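PDB 4ZXH: Abbfa_003403 from Acinetobacter baumannii, which is a four-domain nonribosomal peptide synthetase whose condensation, adenylation, carrier and thioesterase domains probably join an amino-acid building block to an acyl or peptidyl chain and release the product. Local coordinates for residues A[65-70]-A[163-168]; A[159-164]-A[170-175]. All coordinates share one frame; numbering follows the deposited sequence.

Contact 1: A[65-70]-A[163-168]; sequences MHDYPL and SKRFGL. With PX4 (1,2-dimyristoyl-sn-glycero-3-phosphocholine), chain C.
Asp67, the last residue of helix 56-67, and Tyr68 just after it both meet the guanidinium group of Arg165, near the C-terminal end of helix 152-165; this pairs two helix ends within the condensation domain, a fold of the CoA-dependent acyltransferase class. Arg165 sets out with CG anti to its carbonyl carbon (chi1 -66°) and then runs extended as far as NE, which carries the charge across to the other helix although CA of Asp67 and CA of Arg165 stay 12.6 Å apart. Its NH2 donates a nearly straight hydrogen bond to OD2 of Asp67 (3.2 Å, 169° at the hydrogen), part of a salt bridge. OD2 lies in the guanidinium plane, at its edge, and accepts the N-H through its anti lone pair, while the carboxylate as a whole is turned 47° to that plane. OD1 of Asp67 is engaged separately, by ND1 of His66 at 3.3 Å. The Tyr68 ring stands steeply to the guanidinium, its OH 3.4 Å from NH2 of Arg165, while CB of Asp67 lies over the centre of one ring face. OD2 of Asp161 joins the group from the neighbouring turn of the helix, hydrogen-bonded to OH of Tyr68 and in a salt bridge with NE of Arg165. The C-terminal end of this helix is closed by a Schellman motif, with Gly167 at positive phi and N of Leu168 bonded to O of Ser163 at 2.8 Å. On the lipid side, C28 of the bound phosphatidylcholine lies over one face of the Phe166 ring, offset toward its rim, 3.7 Å from CZ of Phe166.

Contact 2: A[159-164]-A[170-175]; sequences LRDVSK and AESDAV. With PX4 (1,2-dimyristoyl-sn-glycero-3-phosphocholine), chain C.
Arg160 donates from NE to the backbone O of Glu171 (3.1 Å), meeting that oxygen in its carbonyl plane; NH2 of Arg160 adds a weak, longer bond to the same O of Glu171. With CG anti to the backbone N (chi1 -174°) and the chain extended to NE, the arginine runs past Ser172, its CG 4.0 Å from CB of Ser172. Lys164, one helical turn on, bends at chi3 (58°) and brings CE to 3.7 Å from CB of Ser172, so the serine sits between the two long side chains. Ser172 OG faces the helix near Asp161 and donates to O of Asp173 at 3.0 Å. Farther along the loop, CG2 of Val175 packs on CB of Asp161 at 3.9 Å.

In the second shell, Glu368 forms a salt bridge with NH2 of Arg160, and the carboxylate of Asp161 also serves the group of Tyr68 and Arg165. The helix turns another flank to the lipid: CD1 of Leu159 comes within 3.5 Å of C33 of the phosphatidylcholine, and Val162 also lines this pocket. The loop after helix 152-165 thus turns back obliquely across the helix, on the surface of the acyltransferase-like condensation domain.

How the contacts relate
From the N terminus, the chain leaves helix 56-67, passes through strands 94-98, 127-135 and 138-146 of the six-stranded sheet and returns on helix 152-165, where contact 1 closes a loop of 92 residues. Contact 2 closes a far shorter loop, with five residues between its segments. The two cross, since segment 159-164 precedes the Arg165 that contact 1 uses while segment 170-175 follows it; Ser163 and Lys164 belong to both. Tyr68 bridges them, through its hydrogen bond to Asp161 and through CE1 of Tyr68, which packs 3.4 Å from O of Val175. Together they tie helix 56-67, the end of helix 152-165 and the loop beyond it into one corner of the condensation domain.

Contact 1: A[65-70]-A[163-168]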
ATOM      1  N   MET A  65       2.275  -7.824 -44.362  1.00 34.28           N
ATOM      2  CA  MET A  65       3.475  -7.335 -43.683  1.00 33.54           C
ATOM      3  C   MET A  65       4.251  -6.294 -44.507  1.00 36.23           C
ATOM      4  O   MET A  65       4.810  -5.341 -43.964  1.00 42.79           O
ATOM      5  CB  MET A  65       4.403  -8.509 -43.346  1.00 36.22           C
ATOM      6  CG  MET A  65       4.156  -9.197 -42.005  1.00 36.02           C
ATOM      7  SD  MET A  65       5.460 -10.413 -41.670  1.00 35.07           S
ATOM      8  CE  MET A  65       6.838  -9.286 -41.441  1.00 72.47           C
ATOM      9  N   HIS A  66       4.291  -6.504 -45.817  1.00 32.59           N
ATOM     10  CA  HIS A  66       4.970  -5.609 -46.752  1.00 34.17           C
ATOM     11  C   HIS A  66       4.214  -4.299 -46.964  1.00 38.37           C
ATOM     12  O   HIS A  66       4.826  -3.241 -47.079  1.00 43.56           O
ATOM     13  CB  HIS A  66       5.155  -6.315 -48.100  1.00 37.13           C
ATOM     14  CG  HIS A  66       5.767  -5.453 -49.158  1.00 45.28           C
ATOM     15  ND1 HIS A  66       5.024  -4.593 -49.939  1.00 54.90           N
ATOM     16  CD2 HIS A  66       7.050  -5.319 -49.567  1.00 47.22           C
ATOM     17  CE1 HIS A  66       5.821  -3.968 -50.787  1.00 53.72           C
ATOM     18  NE2 HIS A  66       7.056  -4.389 -50.581  1.00 55.29           N
ATOM     19  N   ASP A  67       2.887  -4.381 -47.021  1.00 34.47           N
ATOM     20  CA  ASP A  67       2.053  -3.222 -47.319  1.00 36.93           C
ATOM     21  C   ASP A  67       1.825  -2.272 -46.135  1.00 39.32           C
ATOM     22  O   ASP A  67       1.523  -1.093 -46.338  1.00 46.38           O
ATOM     23  CB  ASP A  67       0.696  -3.681 -47.853  1.00 46.45           C
ATOM     24  CG  ASP A  67       0.770  -4.211 -49.278  1.00 54.48           C
ATOM     25  OD1 ASP A  67       1.809  -4.033 -49.950  1.00 54.92           O
ATOM     26  OD2 ASP A  67      -0.234  -4.794 -49.735  1.00 57.66           O
ATOM     27  N   TYR A  68       1.960  -2.785 -44.914  1.00 33.43           N
ATOM     28  CA  TYR A  68       1.697  -1.997 -43.708  1.00 33.60           C
ATOM     29  C   TYR A  68       2.930  -1.961 -42.797  1.00 33.87           C
ATOM     30  O   TYR A  68       3.127  -2.847 -41.961  1.00 33.62           O
ATOM     31  CB  TYR A  68       0.478  -2.556 -42.955  1.00 28.06           C
ATOM     32  CG  TYR A  68      -0.745  -2.681 -43.839  1.00 38.91           C
ATOM     33  CD1 TYR A  68      -1.125  -1.637 -44.693  1.00 40.33           C
ATOM     34  CD2 TYR A  68      -1.508  -3.848 -43.849  1.00 37.10           C
ATOM     35  CE1 TYR A  68      -2.239  -1.746 -45.518  1.00 35.73           C
ATOM     36  CE2 TYR A  68      -2.626  -3.974 -44.678  1.00 38.44           C
ATOM     37  CZ  TYR A  68      -2.988  -2.922 -45.512  1.00 42.97           C
ATOM     38  OH  TYR A  68      -4.098  -3.050 -46.333  1.00 44.77           O
ATOM     39  N   PRO A  69       3.772  -0.928 -42.969  1.00 37.22           N
ATOM     40  CA  PRO A  69       5.034  -0.787 -42.231  1.00 34.72           C
ATOM     41  C   PRO A  69       4.868  -0.852 -40.710  1.00 39.55           C
ATOM     42  O   PRO A  69       5.800  -1.256 -40.026  1.00 49.80           O
ATOM     43  CB  PRO A  69       5.531   0.587 -42.662  1.00 31.90           C
ATOM     44  CG  PRO A  69       4.951   0.768 -44.035  1.00 33.10           C
ATOM     45  CD  PRO A  69       3.593   0.144 -43.967  1.00 31.85           C
ATOM     46  N   LEU A  70       3.700  -0.480 -40.198  1.00 33.30           N
ATOM     47  CA  LEU A  70       3.434  -0.550 -38.766  1.00 31.33           C
ATOM     48  C   LEU A  70       3.738  -1.934 -38.227  1.00 33.86           C
ATOM     49  O   LEU A  70       4.301  -2.074 -37.150  1.00 37.97           O
ATOM     50  CB  LEU A  70       1.978  -0.182 -38.466  1.00 29.72           C
ATOM     51  CG  LEU A  70       1.557  -0.084 -36.995  1.00 32.55           C
ATOM     52  CD1 LEU A  70       2.370   0.945 -36.258  1.00 29.96           C
ATOM     53  CD2 LEU A  70       0.120   0.320 -36.919  1.00 42.34           C
ATOM     54  N   SER A 163      -9.699 -10.032 -44.495  1.00 39.76           N
ATOM     55  CA  SER A 163     -10.843 -10.834 -44.893  1.00 30.12           C
ATOM     56  C   SER A 163     -11.140 -10.720 -46.395  1.00 40.00           C
ATOM     57  O   SER A 163     -11.522 -11.695 -47.038  1.00 47.04           O
ATOM     58  CB  SER A 163     -12.062 -10.416 -44.084  1.00 32.40           C
ATOM     59  OG  SER A 163     -11.972 -10.900 -42.755  1.00 32.98           O
ATOM     60  N   LYS A 164     -10.976  -9.524 -46.951  1.00 36.37           N
ATOM     61  CA  LYS A 164     -11.175  -9.342 -48.376  1.00 39.58           C
ATOM     62  C   LYS A 164     -10.119 -10.129 -49.148  1.00 38.48           C
ATOM     63  O   LYS A 164     -10.421 -10.788 -50.152  1.00 37.53           O
ATOM     64  CB  LYS A 164     -11.118  -7.862 -48.763  1.00 32.85           C
ATOM     65  CG  LYS A 164     -11.288  -7.633 -50.267  1.00 34.85           C
ATOM     66  CD  LYS A 164     -11.145  -6.173 -50.643  1.00 53.60           C
ATOM     67  CE  LYS A 164      -9.783  -5.614 -50.213  1.00 62.33           C
ATOM     68  NZ  LYS A 164      -9.621  -4.154 -50.533  1.00 69.31           N
ATOM     69  N   ARG A 165      -8.878 -10.054 -48.687  1.00 31.97           N
ATOM     70  CA  ARG A 165      -7.799 -10.756 -49.355  1.00 32.63           C
ATOM     71  C   ARG A 165      -8.074 -12.251 -49.360  1.00 40.88           C
ATOM     72  O   ARG A 165      -7.693 -12.956 -50.296  1.00 47.71           O
ATOM     73  CB  ARG A 165      -6.466 -10.462 -48.690  1.00 31.73           C
ATOM     74  CG  ARG A 165      -6.013  -9.019 -48.806  1.00 31.92           C
ATOM     75  CD  ARG A 165      -4.764  -8.835 -47.983  1.00 30.99           C
ATOM     76  NE  ARG A 165      -4.354  -7.446 -47.845  1.00 38.11           N
ATOM     77  CZ  ARG A 165      -3.265  -6.924 -48.404  1.00 43.59           C
ATOM     78  NH1 ARG A 165      -2.471  -7.688 -49.144  1.00 47.93           N
ATOM     79  NH2 ARG A 165      -2.958  -5.642 -48.212  1.00 38.68           N
ATOM     80  N   PHE A 166      -8.766 -12.722 -48.327  1.00 34.61           N
ATOM     81  CA  PHE A 166      -9.121 -14.136 -48.219  1.00 38.08           C
ATOM     82  C   PHE A 166     -10.413 -14.519 -48.927  1.00 42.10           C
ATOM     83  O   PHE A 166     -10.742 -15.700 -48.990  1.00 52.89           O
ATOM     84  CB  PHE A 166      -9.220 -14.551 -46.757  1.00 30.36           C
ATOM     85  CG  PHE A 166      -7.914 -14.984 -46.170  1.00 32.93           C
ATOM     86  CD1 PHE A 166      -7.398 -16.236 -46.458  1.00 30.33           C
ATOM     87  CD2 PHE A 166      -7.202 -14.145 -45.333  1.00 29.79           C
ATOM     88  CE1 PHE A 166      -6.196 -16.642 -45.923  1.00 43.96           C
ATOM     89  CE2 PHE A 166      -6.001 -14.538 -44.799  1.00 33.13           C
ATOM     90  CZ  PHE A 166      -5.498 -15.791 -45.086  1.00 40.50           C
ATOM     91  N   GLY A 167     -11.134 -13.537 -49.463  1.00 33.69           N
ATOM     92  CA  GLY A 167     -12.393 -13.802 -50.136  1.00 34.99           C
ATOM     93  C   GLY A 167     -13.642 -13.898 -49.266  1.00 42.63           C
ATOM     94  O   GLY A 167     -14.630 -14.504 -49.677  1.00 56.34           O
ATOM     95  N   LEU A 168     -13.615 -13.288 -48.083  1.00 42.08           N
ATOM     96  CA  LEU A 168     -14.744 -13.353 -47.148  1.00 40.11           C
ATOM     97  C   LEU A 168     -15.732 -12.179 -47.250  1.00 41.51           C
ATOM     98  O   LEU A 168     -16.910 -12.331 -46.948  1.00 49.52           O
ATOM     99  CB  LEU A 168     -14.222 -13.455 -45.716  1.00 30.87           C
ATOM    100  CG  LEU A 168     -13.496 -14.764 -45.444  1.00 30.53           C
ATOM    101  CD1 LEU A 168     -12.788 -14.710 -44.123  1.00 28.96           C
ATOM    102  CD2 LEU A 168     -14.500 -15.887 -45.460  1.00 31.38           C
TER
HETATM  103  O1  PX4 C1402       0.988 -26.771 -42.361  1.00148.30           O
HETATM  104  O2  PX4 C1402      -1.190 -28.134 -41.914  1.00149.11           O
HETATM  105  P1  PX4 C1402      -0.465 -27.051 -42.678  1.00150.51           P
HETATM  106  O3  PX4 C1402      -0.661 -27.316 -44.261  1.00119.53           O
HETATM  107  C1  PX4 C1402       0.326 -27.905 -45.110  1.00121.26           C
HETATM  108  C2  PX4 C1402      -0.327 -28.228 -46.457  1.00122.29           C
HETATM  109  N1  PX4 C1402       0.645 -28.629 -47.498  1.00123.08           N
HETATM  110  C3  PX4 C1402       1.718 -29.459 -46.923  1.00120.67           C
HETATM  111  C4  PX4 C1402      -0.057 -29.401 -48.538  1.00121.87           C
HETATM  112  C5  PX4 C1402       1.225 -27.432 -48.126  1.00122.03           C
HETATM  113  O4  PX4 C1402      -1.308 -25.677 -42.542  1.00111.11           O
HETATM  114  C6  PX4 C1402      -2.473 -25.525 -41.726  1.00103.62           C
HETATM  115  C7  PX4 C1402      -2.549 -24.072 -41.267  1.00 92.79           C
HETATM  116  C8  PX4 C1402      -1.097 -23.617 -41.146  1.00 90.53           C
HETATM  117  O5  PX4 C1402      -1.028 -22.260 -40.719  1.00 89.45           O
HETATM  118  C9  PX4 C1402       0.032 -21.371 -41.179  1.00 75.52           C
HETATM  119  O6  PX4 C1402       0.788 -21.724 -42.067  1.00 74.96           O
HETATM  120  C10 PX4 C1402       0.179 -20.006 -40.556  1.00 63.37           C
HETATM  121  C11 PX4 C1402      -0.362 -18.923 -41.478  1.00 48.53           C
HETATM  122  C12 PX4 C1402      -1.449 -18.140 -40.757  1.00 36.92           C
HETATM  123  C13 PX4 C1402      -1.365 -16.674 -41.157  1.00 32.33           C
HETATM  124  C14 PX4 C1402      -2.696 -16.200 -41.718  1.00 30.88           C
HETATM  125  C15 PX4 C1402      -2.469 -14.899 -42.466  1.00 28.27           C
HETATM  126  C16 PX4 C1402      -3.336 -13.806 -41.877  1.00 21.25           C
HETATM  127  C17 PX4 C1402      -2.935 -12.453 -42.432  1.00 20.78           C
HETATM  128  C18 PX4 C1402      -1.855 -11.818 -41.556  1.00 26.15           C
HETATM  129  C19 PX4 C1402      -2.409 -10.699 -40.690  1.00 18.92           C
HETATM  130  C20 PX4 C1402      -1.491 -10.461 -39.496  1.00 32.76           C
HETATM  131  C21 PX4 C1402      -1.968  -9.264 -38.673  1.00 34.96           C
HETATM  132  C22 PX4 C1402      -1.594  -9.373 -37.204  1.00 25.51           C
HETATM  133  O7  PX4 C1402      -3.249 -23.259 -42.223  1.00 82.08           O
HETATM  134  C23 PX4 C1402      -4.258 -22.384 -41.611  1.00 68.97           C
HETATM  135  O8  PX4 C1402      -4.742 -22.747 -40.556  1.00 70.77           O
HETATM  136  C24 PX4 C1402      -4.667 -21.059 -42.261  1.00 54.67           C
HETATM  137  C25 PX4 C1402      -5.758 -20.259 -41.529  1.00 38.16           C
HETATM  138  C26 PX4 C1402      -5.984 -18.860 -42.134  1.00 31.81           C
HETATM  139  C27 PX4 C1402      -7.000 -18.008 -41.347  1.00 29.80           C
HETATM  140  C28 PX4 C1402      -7.280 -16.632 -41.961  1.00 29.52           C
HETATM  141  C29 PX4 C1402      -8.292 -15.790 -41.165  1.00 22.84           C
HETATM  142  C30 PX4 C1402      -8.612 -14.438 -41.822  1.00 26.54           C
HETATM  143  C31 PX4 C1402      -8.967 -13.278 -40.861  1.00 35.08           C
HETATM  144  C32 PX4 C1402      -7.702 -12.680 -40.223  1.00 45.08           C
HETATM  145  C33 PX4 C1402      -7.820 -11.257 -39.660  1.00 45.07           C
HETATM  146  C34 PX4 C1402      -6.710 -10.958 -38.648  1.00 41.96           C
HETATM  147  C35 PX4 C1402      -6.251  -9.500 -38.558  1.00 33.83           C
HETATM  148  C36 PX4 C1402      -6.448  -8.925 -37.164  1.00 18.96           C

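Contact 2: A[159-164]-A[170-175]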
ATOM      1  N   LEU A 159      -8.637  -6.358 -39.927  1.00 29.62           N
ATOM      2  CA  LEU A 159      -9.548  -7.495 -40.065  1.00 26.47           C
ATOM      3  C   LEU A 159     -10.351  -7.447 -41.364  1.00 32.78           C
ATOM      4  O   LEU A 159     -10.489  -8.447 -42.069  1.00 37.86           O
ATOM      5  CB  LEU A 159     -10.499  -7.538 -38.879  1.00 28.24           C
ATOM      6  CG  LEU A 159     -11.615  -8.571 -38.928  1.00 33.72           C
ATOM      7  CD1 LEU A 159     -11.037  -9.950 -39.202  1.00 26.12           C
ATOM      8  CD2 LEU A 159     -12.380  -8.558 -37.612  1.00 30.05           C
ATOM      9  N   ARG A 160     -10.886  -6.280 -41.686  1.00 28.13           N
ATOM     10  CA  ARG A 160     -11.714  -6.191 -42.857  1.00 29.48           C
ATOM     11  C   ARG A 160     -10.846  -6.384 -44.097  1.00 36.31           C
ATOM     12  O   ARG A 160     -11.172  -7.180 -44.970  1.00 39.90           O
ATOM     13  CB  ARG A 160     -12.459  -4.863 -42.917  1.00 28.74           C
ATOM     14  CG  ARG A 160     -13.445  -4.839 -44.090  1.00 38.02           C
ATOM     15  CD  ARG A 160     -14.415  -3.682 -44.109  1.00 30.43           C
ATOM     16  NE  ARG A 160     -15.468  -4.073 -45.034  1.00 53.03           N
ATOM     17  CZ  ARG A 160     -16.571  -4.723 -44.669  1.00 48.99           C
ATOM     18  NH1 ARG A 160     -16.781  -5.015 -43.381  1.00 47.20           N
ATOM     19  NH2 ARG A 160     -17.461  -5.084 -45.591  1.00 36.66           N
ATOM     20  N   ASP A 161      -9.727  -5.676 -44.157  1.00 34.27           N
ATOM     21  CA  ASP A 161      -8.801  -5.823 -45.269  1.00 29.67           C
ATOM     22  C   ASP A 161      -8.346  -7.269 -45.482  1.00 34.15           C
ATOM     23  O   ASP A 161      -8.400  -7.778 -46.597  1.00 40.99           O
ATOM     24  CB  ASP A 161      -7.586  -4.937 -45.051  1.00 34.76           C
ATOM     25  CG  ASP A 161      -6.771  -4.750 -46.307  1.00 41.73           C
ATOM     26  OD1 ASP A 161      -7.243  -4.033 -47.231  1.00 55.44           O
ATOM     27  OD2 ASP A 161      -5.649  -5.301 -46.350  1.00 34.12           O
ATOM     28  N   VAL A 162      -7.911  -7.941 -44.420  1.00 37.97           N
ATOM     29  CA  VAL A 162      -7.385  -9.288 -44.590  1.00 35.66           C
ATOM     30  C   VAL A 162      -8.491 -10.268 -44.986  1.00 45.28           C
ATOM     31  O   VAL A 162      -8.264 -11.204 -45.754  1.00 50.15           O
ATOM     32  CB  VAL A 162      -6.675  -9.758 -43.323  1.00 31.53           C
ATOM     33  CG1 VAL A 162      -6.228 -11.207 -43.453  1.00 26.16           C
ATOM     34  CG2 VAL A 162      -5.480  -8.876 -43.078  1.00 25.73           C
ATOM     35  N   SER A 163      -9.699 -10.032 -44.495  1.00 39.76           N
ATOM     36  CA  SER A 163     -10.843 -10.834 -44.893  1.00 30.12           C
ATOM     37  C   SER A 163     -11.140 -10.720 -46.395  1.00 40.00           C
ATOM     38  O   SER A 163     -11.522 -11.695 -47.038  1.00 47.04           O
ATOM     39  CB  SER A 163     -12.062 -10.416 -44.084  1.00 32.40           C
ATOM     40  OG  SER A 163     -11.972 -10.900 -42.755  1.00 32.98           O
ATOM     41  N   LYS A 164     -10.976  -9.524 -46.951  1.00 36.37           N
ATOM     42  CA  LYS A 164     -11.175  -9.342 -48.376  1.00 39.58           C
ATOM     43  C   LYS A 164     -10.119 -10.129 -49.148  1.00 38.48           C
ATOM     44  O   LYS A 164     -10.421 -10.788 -50.152  1.00 37.53           O
ATOM     45  CB  LYS A 164     -11.118  -7.862 -48.763  1.00 32.85           C
ATOM     46  CG  LYS A 164     -11.288  -7.633 -50.267  1.00 34.85           C
ATOM     47  CD  LYS A 164     -11.145  -6.173 -50.643  1.00 53.60           C
ATOM     48  CE  LYS A 164      -9.783  -5.614 -50.213  1.00 62.33           C
ATOM     49  NZ  LYS A 164      -9.621  -4.154 -50.533  1.00 69.31           N
ATOM     50  N   ALA A 170     -16.742  -8.536 -49.797  1.00 36.89           N
ATOM     51  CA  ALA A 170     -16.571  -8.123 -51.187  1.00 45.47           C
ATOM     52  C   ALA A 170     -15.686  -6.893 -51.318  1.00 53.93           C
ATOM     53  O   ALA A 170     -14.886  -6.806 -52.240  1.00 51.81           O
ATOM     54  CB  ALA A 170     -17.918  -7.879 -51.839  1.00 42.50           C
ATOM     55  N   GLU A 171     -15.814  -5.938 -50.402  1.00 60.00           N
ATOM     56  CA  GLU A 171     -14.943  -4.770 -50.487  1.00 62.18           C
ATOM     57  C   GLU A 171     -14.519  -4.210 -49.130  1.00 52.48           C
ATOM     58  O   GLU A 171     -15.176  -4.425 -48.106  1.00 49.27           O
ATOM     59  CB  GLU A 171     -15.610  -3.679 -51.323  1.00 64.90           C
ATOM     60  CG  GLU A 171     -17.037  -3.363 -50.925  1.00 69.34           C
ATOM     61  CD  GLU A 171     -17.685  -2.339 -51.845  1.00 81.50           C
ATOM     62  OE1 GLU A 171     -17.159  -2.109 -52.968  1.00 84.30           O
ATOM     63  OE2 GLU A 171     -18.721  -1.763 -51.441  1.00 82.86           O
ATOM     64  N   SER A 172     -13.395  -3.498 -49.166  1.00 49.87           N
ATOM     65  CA  SER A 172     -12.729  -2.917 -48.005  1.00 47.95           C
ATOM     66  C   SER A 172     -12.117  -1.574 -48.381  1.00 46.06           C
ATOM     67  O   SER A 172     -11.555  -1.428 -49.469  1.00 58.34           O
ATOM     68  CB  SER A 172     -11.644  -3.869 -47.486  1.00 53.05           C
ATOM     69  OG  SER A 172     -10.640  -3.190 -46.741  1.00 61.51           O
ATOM     70  N   ASP A 173     -12.220  -0.588 -47.500  1.00 42.93           N
ATOM     71  CA  ASP A 173     -11.510   0.674 -47.726  1.00 53.74           C
ATOM     72  C   ASP A 173      -9.998   0.470 -47.639  1.00 47.25           C
ATOM     73  O   ASP A 173      -9.517  -0.376 -46.875  1.00 42.12           O
ATOM     74  CB  ASP A 173     -11.936   1.731 -46.708  1.00 64.25           C
ATOM     75  CG  ASP A 173     -13.350   2.207 -46.922  1.00 70.51           C
ATOM     76  OD1 ASP A 173     -13.800   2.232 -48.088  1.00 69.43           O
ATOM     77  OD2 ASP A 173     -14.010   2.546 -45.915  1.00 72.93           O
ATOM     78  N   ALA A 174      -9.244   1.243 -48.412  1.00 43.09           N
ATOM     79  CA  ALA A 174      -7.788   1.176 -48.320  1.00 42.10           C
ATOM     80  C   ALA A 174      -7.292   1.547 -46.910  1.00 44.98           C
ATOM     81  O   ALA A 174      -7.840   2.426 -46.240  1.00 46.54           O
ATOM     82  CB  ALA A 174      -7.148   2.072 -49.360  1.00 37.31           C
ATOM     83  N   VAL A 175      -6.248   0.862 -46.472  1.00 36.66           N
ATOM     84  CA  VAL A 175      -5.719   1.046 -45.138  1.00 35.42           C
ATOM     85  C   VAL A 175      -4.373   1.764 -45.203  1.00 40.39           C
ATOM     86  O   VAL A 175      -3.488   1.374 -45.960  1.00 45.39           O
ATOM     87  CB  VAL A 175      -5.542  -0.311 -44.414  1.00 40.73           C
ATOM     88  CG1 VAL A 175      -5.127  -0.098 -42.963  1.00 46.52           C
ATOM     89  CG2 VAL A 175      -6.823  -1.136 -44.480  1.00 36.11           C
TER
HETATM   90  O1  PX4 C1402       0.988 -26.771 -42.361  1.00148.30           O
HETATM   91  O2  PX4 C1402      -1.190 -28.134 -41.914  1.00149.11           O
HETATM   92  P1  PX4 C1402      -0.465 -27.051 -42.678  1.00150.51           P
HETATM   93  O3  PX4 C1402      -0.661 -27.316 -44.261  1.00119.53           O
HETATM   94  C1  PX4 C1402       0.326 -27.905 -45.110  1.00121.26           C
HETATM   95  C2  PX4 C1402      -0.327 -28.228 -46.457  1.00122.29           C
HETATM   96  N1  PX4 C1402       0.645 -28.629 -47.498  1.00123.08           N
HETATM   97  C3  PX4 C1402       1.718 -29.459 -46.923  1.00120.67           C
HETATM   98  C4  PX4 C1402      -0.057 -29.401 -48.538  1.00121.87           C
HETATM   99  C5  PX4 C1402       1.225 -27.432 -48.126  1.00122.03           C
HETATM  100  O4  PX4 C1402      -1.308 -25.677 -42.542  1.00111.11           O
HETATM  101  C6  PX4 C1402      -2.473 -25.525 -41.726  1.00103.62           C
HETATM  102  C7  PX4 C1402      -2.549 -24.072 -41.267  1.00 92.79           C
HETATM  103  C8  PX4 C1402      -1.097 -23.617 -41.146  1.00 90.53           C
HETATM  104  O5  PX4 C1402      -1.028 -22.260 -40.719  1.00 89.45           O
HETATM  105  C9  PX4 C1402       0.032 -21.371 -41.179  1.00 75.52           C
HETATM  106  O6  PX4 C1402       0.788 -21.724 -42.067  1.00 74.96           O
HETATM  107  C10 PX4 C1402       0.179 -20.006 -40.556  1.00 63.37           C
HETATM  108  C11 PX4 C1402      -0.362 -18.923 -41.478  1.00 48.53           C
HETATM  109  C12 PX4 C1402      -1.449 -18.140 -40.757  1.00 36.92           C
HETATM  110  C13 PX4 C1402      -1.365 -16.674 -41.157  1.00 32.33           C
HETATM  111  C14 PX4 C1402      -2.696 -16.200 -41.718  1.00 30.88           C
HETATM  112  C15 PX4 C1402      -2.469 -14.899 -42.466  1.00 28.27           C
HETATM  113  C16 PX4 C1402      -3.336 -13.806 -41.877  1.00 21.25           C
HETATM  114  C17 PX4 C1402      -2.935 -12.453 -42.432  1.00 20.78           C
HETATM  115  C18 PX4 C1402      -1.855 -11.818 -41.556  1.00 26.15           C
HETATM  116  C19 PX4 C1402      -2.409 -10.699 -40.690  1.00 18.92           C
HETATM  117  C20 PX4 C1402      -1.491 -10.461 -39.496  1.00 32.76           C
HETATM  118  C21 PX4 C1402      -1.968  -9.264 -38.673  1.00 34.96           C
HETATM  119  C22 PX4 C1402      -1.594  -9.373 -37.204  1.00 25.51           C
HETATM  120  O7  PX4 C1402      -3.249 -23.259 -42.223  1.00 82.08           O
HETATM  121  C23 PX4 C1402      -4.258 -22.384 -41.611  1.00 68.97           C
HETATM  122  O8  PX4 C1402      -4.742 -22.747 -40.556  1.00 70.77           O
HETATM  123  C24 PX4 C1402      -4.667 -21.059 -42.261  1.00 54.67           C
HETATM  124  C25 PX4 C1402      -5.758 -20.259 -41.529  1.00 38.16           C
HETATM  125  C26 PX4 C1402      -5.984 -18.860 -42.134  1.00 31.81           C
HETATM  126  C27 PX4 C1402      -7.000 -18.008 -41.347  1.00 29.80           C
HETATM  127  C28 PX4 C1402      -7.280 -16.632 -41.961  1.00 29.52           C
HETATM  128  C29 PX4 C1402      -8.292 -15.790 -41.165  1.00 22.84           C
HETATM  129  C30 PX4 C1402      -8.612 -14.438 -41.822  1.00 26.54           C
HETATM  130  C31 PX4 C1402      -8.967 -13.278 -40.861  1.00 35.08           C
HETATM  131  C32 PX4 C1402      -7.702 -12.680 -40.223  1.00 45.08           C
HETATM  132  C33 PX4 C1402      -7.820 -11.257 -39.660  1.00 45.07           C
HETATM  133  C34 PX4 C1402      -6.710 -10.958 -38.648  1.00 41.96           C
HETATM  134  C35 PX4 C1402      -6.251  -9.500 -38.558  1.00 33.83           C
HETATM  135  C36 PX4 C1402      -6.448  -8.925 -37.164  1.00 18.96           C